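Local atomic coordinates of putative methyltransferase (Porphyromonas gingivalis, PDB entry 3LL7), a protein that is probably a methyltransferase, its substrate not established, with ferredoxin-like and THUMP-like regions in its C-terminal part. Residues A[287-301]-A[326-340]. Numbering follows the deposited sequence.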
loop_
_atom_site.group_PDB
_atom_site.type_symbol
_atom_site.label_atom_id
_atom_site.label_comp_id
_atom_site.label_asym_id
_atom_site.label_seq_id
_atom_site.Cartn_x
_atom_site.Cartn_y
_atom_site.Cartn_z
ATOM N N THR A 287 -14.415 28.604 2.004
ATOM C CA THR A 287 -15.812 28.973 1.939
ATOM C C THR A 287 -16.541 28.851 3.282
ATOM O O THR A 287 -16.348 27.880 4.025
ATOM C CB THR A 287 -16.539 28.196 0.809
ATOM O OG1 THR A 287 -17.885 28.679 0.717
ATOM C CG2 THR A 287 -16.543 26.649 1.051
ATOM N N ASP A 288 -17.349 29.862 3.581
ATOM C CA ASP A 288 -18.193 29.859 4.751
ATOM C C ASP A 288 -19.453 29.068 4.486
ATOM O O ASP A 288 -20.168 28.684 5.430
ATOM C CB ASP A 288 -18.591 31.286 5.123
ATOM C CG ASP A 288 -17.473 32.051 5.773
ATOM O OD1 ASP A 288 -16.529 31.405 6.237
ATOM O OD2 ASP A 288 -17.534 33.302 5.830
ATOM N N SER A 289 -19.731 28.835 3.199
ATOM C CA SER A 289 -21.001 28.246 2.785
ATOM C C SER A 289 -20.793 27.019 1.899
ATOM O O SER A 289 -19.765 26.876 1.214
ATOM C CB SER A 289 -21.878 29.288 2.069
ATOM O OG SER A 289 -21.200 29.762 0.919
ATOM N N ILE A 290 -21.777 26.127 1.938
ATOM C CA ILE A 290 -21.693 24.868 1.213
ATOM C C ILE A 290 -22.351 25.022 -0.137
ATOM O O ILE A 290 -23.316 25.774 -0.279
ATOM C CB ILE A 290 -22.322 23.688 2.062
ATOM C CG1 ILE A 290 -21.762 22.305 1.656
ATOM C CG2 ILE A 290 -23.833 23.695 1.990
ATOM C CD1 ILE A 290 -20.238 22.116 1.948
ATOM N N ASP A 291 -21.836 24.309 -1.130
ATOM C CA ASP A 291 -22.431 24.303 -2.454
ATOM C C ASP A 291 -23.103 22.940 -2.716
ATOM O O ASP A 291 -23.161 22.063 -1.838
ATOM C CB ASP A 291 -21.377 24.628 -3.548
ATOM C CG ASP A 291 -21.014 26.104 -3.632
ATOM O OD1 ASP A 291 -21.908 26.953 -3.527
ATOM O OD2 ASP A 291 -19.816 26.425 -3.889
ATOM N N LYS A 292 -23.586 22.763 -3.931
ATOM C CA LYS A 292 -24.399 21.605 -4.298
ATOM C C LYS A 292 -23.639 20.301 -4.208
ATOM O O LYS A 292 -24.185 19.293 -3.785
ATOM C CB LYS A 292 -24.859 21.756 -5.756
ATOM C CG LYS A 292 -25.821 20.662 -6.209
ATOM C CD LYS A 292 -26.389 20.936 -7.616
ATOM C CE LYS A 292 -27.331 19.819 -8.010
ATOM N NZ LYS A 292 -27.284 19.624 -9.493
ATOM N N TYR A 293 -22.406 20.304 -4.705
ATOM C CA TYR A 293 -21.568 19.092 -4.678
ATOM C C TYR A 293 -20.515 19.139 -3.583
ATOM O O TYR A 293 -19.921 20.195 -3.288
ATOM C CB TYR A 293 -20.944 18.860 -6.082
ATOM C CG TYR A 293 -22.018 18.592 -7.123
ATOM C CD1 TYR A 293 -22.614 17.340 -7.209
ATOM C CD2 TYR A 293 -22.453 19.601 -8.014
ATOM C CE1 TYR A 293 -23.631 17.079 -8.156
ATOM C CE2 TYR A 293 -23.475 19.343 -8.974
ATOM C CZ TYR A 293 -24.036 18.082 -9.033
ATOM O OH TYR A 293 -25.036 17.800 -9.953
ATOM N N VAL A 294 -20.321 17.984 -2.946
ATOM C CA VAL A 294 -19.337 17.844 -1.895
ATOM C C VAL A 294 -18.360 16.725 -2.234
ATOM O O VAL A 294 -18.771 15.651 -2.663
ATOM C CB VAL A 294 -20.021 17.651 -0.501
ATOM C CG1 VAL A 294 -18.994 17.459 0.577
ATOM C CG2 VAL A 294 -20.850 18.890 -0.183
ATOM N N TYR A 295 -17.070 17.000 -2.038
ATOM C CA TYR A 295 -16.006 16.089 -2.480
ATOM C C TYR A 295 -15.072 15.707 -1.351
ATOM O O TYR A 295 -14.546 16.578 -0.651
ATOM C CB TYR A 295 -15.157 16.774 -3.532
ATOM C CG TYR A 295 -15.963 17.247 -4.734
ATOM C CD1 TYR A 295 -16.161 16.422 -5.822
ATOM C CD2 TYR A 295 -16.542 18.545 -4.754
ATOM C CE1 TYR A 295 -16.904 16.878 -6.945
ATOM C CE2 TYR A 295 -17.270 18.995 -5.827
ATOM C CZ TYR A 295 -17.437 18.173 -6.938
ATOM O OH TYR A 295 -18.168 18.630 -8.016
ATOM N N GLU A 296 -14.874 14.399 -1.189
ATOM C CA GLU A 296 -13.966 13.892 -0.119
ATOM C C GLU A 296 -12.779 13.156 -0.747
ATOM O O GLU A 296 -12.972 12.108 -1.369
ATOM C CB GLU A 296 -14.695 12.910 0.832
ATOM C CG GLU A 296 -13.839 12.534 2.064
ATOM C CD GLU A 296 -14.533 11.527 3.001
ATOM O OE1 GLU A 296 -15.467 10.828 2.573
ATOM O OE2 GLU A 296 -14.134 11.439 4.183
ATOM N N PRO A 297 -11.556 13.674 -0.555
ATOM C CA PRO A 297 -10.376 13.090 -1.239
ATOM C C PRO A 297 -10.000 11.733 -0.632
ATOM O O PRO A 297 -10.198 11.499 0.592
ATOM C CB PRO A 297 -9.259 14.118 -0.975
ATOM C CG PRO A 297 -9.647 14.735 0.310
ATOM C CD PRO A 297 -11.195 14.874 0.205
ATOM N N HIS A 298 -9.449 10.863 -1.480
ATOM C CA HIS A 298 -9.014 9.529 -1.029
ATOM C C HIS A 298 -7.768 9.589 -0.144
ATOM O O HIS A 298 -7.120 10.637 -0.012
ATOM C CB HIS A 298 -8.883 8.546 -2.187
ATOM C CG HIS A 298 -7.883 8.935 -3.235
ATOM N ND1 HIS A 298 -6.536 9.092 -2.975
ATOM C CD2 HIS A 298 -8.031 9.120 -4.568
ATOM C CE1 HIS A 298 -5.903 9.384 -4.101
ATOM N NE2 HIS A 298 -6.789 9.403 -5.080
ATOM N N THR A 299 -7.430 8.467 0.474
ATOM C CA THR A 299 -6.375 8.449 1.487
ATOM C C THR A 299 -4.984 8.766 0.955
ATOM O O THR A 299 -4.145 9.300 1.695
ATOM C CB THR A 299 -6.334 7.097 2.249
ATOM O OG1 THR A 299 -6.126 6.006 1.350
ATOM C CG2 THR A 299 -7.676 6.901 3.022
ATOM N N ALA A 300 -4.738 8.439 -0.306
ATOM C CA ALA A 300 -3.414 8.703 -0.892
ATOM C C ALA A 300 -3.235 10.208 -1.093
ATOM O O ALA A 300 -2.132 10.744 -0.852
ATOM C CB ALA A 300 -3.227 7.940 -2.217
ATOM N N LEU A 301 -4.291 10.893 -1.527
ATOM C CA LEU A 301 -4.221 12.359 -1.633
ATOM C C LEU A 301 -3.931 13.024 -0.289
ATOM O O LEU A 301 -3.116 13.920 -0.196
ATOM C CB LEU A 301 -5.492 12.958 -2.205
ATOM C CG LEU A 301 -5.450 12.962 -3.733
ATOM C CD1 LEU A 301 -6.804 13.253 -4.242
ATOM C CD2 LEU A 301 -4.432 14.017 -4.280
ATOM N N TYR A 326 -14.132 19.470 -0.045
ATOM C CA TYR A 326 -14.298 20.480 -1.084
ATOM C C TYR A 326 -15.751 20.590 -1.464
ATOM O O TYR A 326 -16.530 19.649 -1.241
ATOM C CB TYR A 326 -13.469 20.119 -2.324
ATOM C CG TYR A 326 -12.046 19.830 -1.972
ATOM C CD1 TYR A 326 -11.087 20.856 -1.905
ATOM C CD2 TYR A 326 -11.666 18.533 -1.655
ATOM C CE1 TYR A 326 -9.752 20.570 -1.562
ATOM C CE2 TYR A 326 -10.348 18.234 -1.304
ATOM C CZ TYR A 326 -9.409 19.246 -1.252
ATOM O OH TYR A 326 -8.115 18.942 -0.912
ATOM N N THR A 327 -16.093 21.707 -2.113
ATOM C CA THR A 327 -17.453 21.906 -2.583
ATOM C C THR A 327 -17.462 22.748 -3.875
ATOM O O THR A 327 -16.539 23.530 -4.122
ATOM C CB THR A 327 -18.345 22.549 -1.478
ATOM O OG1 THR A 327 -19.716 22.459 -1.873
ATOM C CG2 THR A 327 -17.985 24.017 -1.244
ATOM N N SER A 328 -18.501 22.588 -4.676
ATOM C CA SER A 328 -18.656 23.402 -5.892
ATOM C C SER A 328 -20.086 23.328 -6.360
ATOM O O SER A 328 -20.806 22.386 -6.034
ATOM C CB SER A 328 -17.717 22.891 -6.998
ATOM O OG SER A 328 -18.205 21.655 -7.513
ATOM N N GLU A 329 -20.505 24.331 -7.128
ATOM C CA GLU A 329 -21.842 24.369 -7.643
ATOM C C GLU A 329 -21.964 23.465 -8.876
ATOM O O GLU A 329 -23.002 22.851 -9.107
ATOM C CB GLU A 329 -22.236 25.832 -7.934
ATOM C CG GLU A 329 -23.745 26.127 -8.023
ATOM C CD GLU A 329 -24.633 25.591 -6.875
ATOM O OE1 GLU A 329 -24.164 25.278 -5.732
ATOM O OE2 GLU A 329 -25.859 25.514 -7.134
ATOM N N ALA A 330 -20.887 23.347 -9.636
ATOM C CA ALA A 330 -20.897 22.495 -10.822
ATOM C C ALA A 330 -20.306 21.119 -10.530
ATOM O O ALA A 330 -19.433 20.967 -9.702
ATOM C CB ALA A 330 -20.147 23.178 -11.987
ATOM N N TYR A 331 -20.829 20.114 -11.218
ATOM C CA TYR A 331 -20.391 18.738 -11.047
ATOM C C TYR A 331 -19.011 18.498 -11.664
ATOM O O TYR A 331 -18.798 18.733 -12.859
ATOM C CB TYR A 331 -21.463 17.801 -11.638
ATOM C CG TYR A 331 -21.161 16.320 -11.514
ATOM C CD1 TYR A 331 -21.024 15.712 -10.261
ATOM C CD2 TYR A 331 -21.029 15.522 -12.654
ATOM C CE1 TYR A 331 -20.747 14.356 -10.146
ATOM C CE2 TYR A 331 -20.759 14.163 -12.552
ATOM C CZ TYR A 331 -20.617 13.588 -11.293
ATOM O OH TYR A 331 -20.341 12.245 -11.190
ATOM N N GLU A 332 -18.089 18.072 -10.821
ATOM C CA GLU A 332 -16.830 17.549 -11.274
ATOM C C GLU A 332 -17.072 16.051 -11.383
ATOM O O GLU A 332 -17.412 15.407 -10.388
ATOM C CB GLU A 332 -15.749 17.854 -10.256
ATOM C CG GLU A 332 -14.384 17.403 -10.688
ATOM C CD GLU A 332 -14.198 17.584 -12.185
ATOM O OE1 GLU A 332 -13.930 16.585 -12.893
ATOM O OE2 GLU A 332 -14.347 18.729 -12.650
ATOM N N SER A 333 -16.913 15.495 -12.583
ATOM C CA SER A 333 -17.254 14.093 -12.809
ATOM C C SER A 333 -16.135 13.106 -12.521
ATOM O O SER A 333 -16.371 11.905 -12.455
ATOM C CB SER A 333 -17.796 13.885 -14.237
ATOM O OG SER A 333 -16.890 14.363 -15.205
ATOM N N ALA A 334 -14.913 13.589 -12.356
ATOM C CA ALA A 334 -13.798 12.664 -12.239
ATOM C C ALA A 334 -13.069 12.845 -10.936
ATOM O O ALA A 334 -11.873 12.624 -10.872
ATOM C CB ALA A 334 -12.830 12.836 -13.423
ATOM N N PHE A 335 -13.789 13.241 -9.886
ATOM C CA PHE A 335 -13.113 13.555 -8.645
ATOM C C PHE A 335 -12.433 12.332 -8.028
ATOM O O PHE A 335 -13.046 11.264 -7.932
ATOM C CB PHE A 335 -14.048 14.216 -7.615
ATOM C CG PHE A 335 -13.347 14.585 -6.352
ATOM C CD1 PHE A 335 -12.710 15.820 -6.225
ATOM C CD2 PHE A 335 -13.272 13.678 -5.303
ATOM C CE1 PHE A 335 -12.013 16.149 -5.065
ATOM C CE2 PHE A 335 -12.586 13.998 -4.138
ATOM C CZ PHE A 335 -11.954 15.228 -4.015
ATOM N N PRO A 336 -11.162 12.502 -7.615
ATOM C CA PRO A 336 -10.275 11.563 -6.897
ATOM C C PRO A 336 -10.654 11.380 -5.430
ATOM O O PRO A 336 -9.974 11.863 -4.527
ATOM C CB PRO A 336 -8.935 12.274 -6.926
ATOM C CG PRO A 336 -9.307 13.729 -6.928
ATOM C CD PRO A 336 -10.491 13.799 -7.843
ATOM N N GLY A 337 -11.723 10.650 -5.235
ATOM C CA GLY A 337 -12.260 10.319 -3.926
ATOM C C GLY A 337 -13.733 10.109 -4.109
ATOM O O GLY A 337 -14.158 9.500 -5.099
ATOM N N ARG A 338 -14.524 10.568 -3.151
ATOM C CA ARG A 338 -15.962 10.328 -3.206
ATOM C C ARG A 338 -16.630 11.649 -3.541
ATOM O O ARG A 338 -16.180 12.689 -3.094
ATOM C CB ARG A 338 -16.462 9.842 -1.844
ATOM C CG ARG A 338 -15.928 8.472 -1.541
ATOM C CD ARG A 338 -16.678 7.818 -0.489
ATOM N NE ARG A 338 -16.427 8.395 0.811
ATOM C CZ ARG A 338 -17.087 8.006 1.894
ATOM N NH1 ARG A 338 -18.013 7.051 1.787
ATOM N NH2 ARG A 338 -16.833 8.556 3.078
ATOM N N THR A 339 -17.684 11.597 -4.338
ATOM C CA THR A 339 -18.469 12.785 -4.651
ATOM C C THR A 339 -19.913 12.610 -4.164
ATOM O O THR A 339 -20.532 11.563 -4.359
ATOM C CB THR A 339 -18.504 13.063 -6.179
ATOM O OG1 THR A 339 -17.159 13.102 -6.669
ATOM C CG2 THR A 339 -19.195 14.408 -6.450
ATOM N N PHE A 340 -20.431 13.670 -3.557
ATOM C CA PHE A 340 -21.751 13.664 -2.936
ATOM C C PHE A 340 -22.570 14.849 -3.431
ATOM O O PHE A 340 -22.027 15.887 -3.823
ATOM C CB PHE A 340 -21.664 13.809 -1.414
ATOM C CG PHE A 340 -20.836 12.750 -0.714
ATOM C CD1 PHE A 340 -21.435 11.586 -0.229
ATOM C CD2 PHE A 340 -19.469 12.958 -0.479
ATOM C CE1 PHE A 340 -20.684 10.612 0.472
ATOM C CE2 PHE A 340 -18.701 12.010 0.234
ATOM C CZ PHE A 340 -19.293 10.828 0.701
HETATM O O HOH W 1 -18.374 26.807 -7.004
#
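Tyr295 and Phe335 form the apolar centre: in the conformer described, one of two modelled for Phe335 and Glu332, Tyr295 CB sits over the middle of the Phe335 ring, 3.5 Å from its centroid, a CH-pi contact. The two rings meet obliquely, planes 44° apart, with Tyr295 CD1 3.4 Å from Phe335 CG. With CG anti to its carbonyl carbon (chi1 -57°), the Tyr295 ring lies beside Thr339 CG2, and its hydroxyl reaches the 329-336 connection, where OH accepts a fairly straight bond from Glu332 N (2.9 Å, 161°). One residue earlier, Tyr331 CB packs over one face of the Tyr293 ring, whose opposite face carries Lys292 CG.

Strand 293-297 pairs antiparallel with both 326-328 and 337-340, each axis 4.6 Å away, so the loop between those two strands passes across the face that carries Tyr293 and Tyr295. At one end Thr327 OG1 donates to Tyr293 O (2.7 Å) and accepts from Asp291 N; Ser328 N reaches the same carbonyl from the opposite side of its plane. At the other, Glu296 OE1 uses its syn lone pair for the salt bridge to Arg338 NH2 (2.7 Å), while Arg338 NE adds a weak bond to the same OE1, and Phe340 CZ lies over the centre of one guanidinium face. Arg368 binds Glu296 OE2 as a second cationic partner.

Strand 293-297 is an inner strand of a mixed sheet that runs from the ferredoxin-like region into the THUMP-like one, with 317-320 beyond 323-328 and 401-408 beyond 337-347. Helix 307-314 packs on Tyr326, Phe335 and Leu301 through Val310.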